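Nickel-dependent hydrogenase large subunit (Allochromatium vinosum, PDB 3MYR) forms the large subunit of a heterodimeric [NiFe] hydrogenase, carrying the nickel-iron centre at which molecular hydrogen is oxidised, with electrons passed to an acceptor. Local coordinates at residues 476-481 with 493-498. Residues are numbered along the deposited sequence; the frame is centred on the assembly and turned at random.
Sequences RAQGVG and WIVIED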
# COMPACT_ATOMS: atom_id res chain seq x y z
N ARG B 476 -33.00 2.31 -5.81
CA ARG B 476 -32.29 2.62 -4.53
C ARG B 476 -31.65 1.33 -4.02
O ARG B 476 -32.33 0.32 -3.95
CB ARG B 476 -33.30 3.08 -3.46
CG ARG B 476 -34.07 4.32 -3.83
CD ARG B 476 -33.20 5.55 -3.62
NE ARG B 476 -33.89 6.81 -3.95
CZ ARG B 476 -33.92 7.36 -5.17
NH1 ARG B 476 -33.35 6.77 -6.21
NH2 ARG B 476 -34.53 8.51 -5.35
N ALA B 477 -30.36 1.35 -3.72
CA ALA B 477 -29.73 0.19 -3.09
C ALA B 477 -28.57 0.69 -2.23
O ALA B 477 -28.03 1.77 -2.47
CB ALA B 477 -29.25 -0.84 -4.17
N GLN B 478 -28.21 -0.09 -1.22
CA GLN B 478 -27.03 0.21 -0.43
C GLN B 478 -26.43 -1.05 0.09
O GLN B 478 -27.14 -2.06 0.20
CB GLN B 478 -27.36 1.13 0.73
CG GLN B 478 -28.35 0.62 1.77
CD GLN B 478 -28.73 1.77 2.68
OE1 GLN B 478 -29.21 2.79 2.21
NE2 GLN B 478 -28.46 1.65 3.95
N GLY B 479 -25.12 -1.05 0.26
CA GLY B 479 -24.39 -2.26 0.65
C GLY B 479 -23.03 -1.96 1.27
O GLY B 479 -22.53 -0.81 1.22
N VAL B 480 -22.43 -2.95 1.91
CA VAL B 480 -21.08 -2.74 2.48
C VAL B 480 -20.18 -3.85 1.99
O VAL B 480 -20.59 -5.02 1.90
CB VAL B 480 -21.17 -2.67 4.02
CG1 VAL B 480 -21.95 -3.87 4.58
CG2 VAL B 480 -19.79 -2.53 4.65
N GLY B 481 -18.99 -3.46 1.56
CA GLY B 481 -17.95 -4.41 1.13
C GLY B 481 -16.93 -4.50 2.24
O GLY B 481 -16.40 -3.47 2.67
N TRP B 493 -18.74 1.54 2.47
CA TRP B 493 -20.21 1.56 2.50
C TRP B 493 -20.69 2.39 1.31
O TRP B 493 -20.25 3.53 1.14
CB TRP B 493 -20.66 2.24 3.79
CG TRP B 493 -20.59 1.35 4.99
CD1 TRP B 493 -21.66 0.76 5.63
CD2 TRP B 493 -19.43 1.04 5.79
NE1 TRP B 493 -21.23 0.08 6.73
CE2 TRP B 493 -19.87 0.21 6.85
CE3 TRP B 493 -18.03 1.28 5.65
CZ2 TRP B 493 -19.00 -0.30 7.82
CZ3 TRP B 493 -17.16 0.80 6.61
CH2 TRP B 493 -17.64 -0.00 7.69
N ILE B 494 -21.55 1.82 0.47
CA ILE B 494 -22.00 2.55 -0.74
C ILE B 494 -23.52 2.75 -0.70
O ILE B 494 -24.26 1.86 -0.30
CB ILE B 494 -21.62 1.84 -2.03
CG1 ILE B 494 -21.98 2.67 -3.27
CG2 ILE B 494 -22.29 0.43 -2.11
CD1 ILE B 494 -21.42 2.04 -4.61
N VAL B 495 -23.96 3.89 -1.19
CA VAL B 495 -25.37 4.11 -1.36
C VAL B 495 -25.57 4.48 -2.80
O VAL B 495 -24.92 5.42 -3.31
CB VAL B 495 -25.87 5.27 -0.42
CG1 VAL B 495 -27.33 5.63 -0.67
CG2 VAL B 495 -25.60 4.91 1.04
N ILE B 496 -26.49 3.76 -3.44
CA ILE B 496 -26.72 3.93 -4.88
C ILE B 496 -28.09 4.50 -5.16
O ILE B 496 -29.11 4.01 -4.62
CB ILE B 496 -26.60 2.60 -5.68
CG1 ILE B 496 -25.17 2.01 -5.60
CG2 ILE B 496 -26.97 2.82 -7.14
CD1 ILE B 496 -25.15 0.50 -5.92
N GLU B 497 -28.15 5.53 -5.98
CA GLU B 497 -29.45 6.06 -6.39
C GLU B 497 -29.47 6.24 -7.89
O GLU B 497 -28.60 6.89 -8.47
CB GLU B 497 -29.80 7.41 -5.68
CG GLU B 497 -29.71 7.29 -4.16
CD GLU B 497 -30.09 8.61 -3.39
OE1 GLU B 497 -30.04 9.69 -4.00
OE2 GLU B 497 -30.35 8.56 -2.16
N ASP B 498 -30.50 5.67 -8.51
CA ASP B 498 -30.70 5.82 -9.97
C ASP B 498 -29.43 5.54 -10.80
O ASP B 498 -29.04 6.35 -11.66
CB ASP B 498 -31.27 7.20 -10.28
CG ASP B 498 -32.65 7.43 -9.60
OD1 ASP B 498 -32.88 8.54 -9.03
OD2 ASP B 498 -33.46 6.47 -9.56
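R476, near the start of strand 476-485, bends at chi2 (-78°) and lies across E497, with R476 CD 3.9 Å from E497 CG. The guanidinium and the E497 carboxylate are stacked with planes 22° apart; their opposite charges probably attract, although no N-H points at the E497 oxygen. Beyond E497, the edge of the guanidinium meets D498 in a salt bridge, R476 NH1 to D498 OD1, 3.4 Å, a long and weak bond. A long, flexible arginine suits this exposed place because its guanidinium can lie over E497 and still put its edge to D498. Further along, A477 and G479 form the hydrogen-bonded pairs with I496 and I494; the I496 N to A477 O bond is 2.7 Å. Small A477 and G479, which has no side chain, add little bulk on the face that helix 67-80 covers. At the other end V480, on the same face as R476 and Q478, sets CG2 anti to its backbone N and over the W493 indole, V480 CG2 lying 3.6 Å from the centroid of the five-membered ring and 12° off its normal, a CH-pi contact. Beta-branched valine suits a strand and offers a methyl; the broad indole gives that methyl a flat face, while its N-H bonds to L318 O. An alanine in place of W493 would probably leave V480 CG2 without its aromatic platform and the carbonyl of L318 without the indole N-H it now accepts. Y346 meets the same indole edge-to-face, and the side chain of W493 is about 8 Å from the bound magnesium ion. The two strands form a beta hairpin, and strand 500-507 pairs with the far side of 488-497 to complete a three-stranded antiparallel sheet. Helix 67-80 packs on the face bearing A477, I494 and I496.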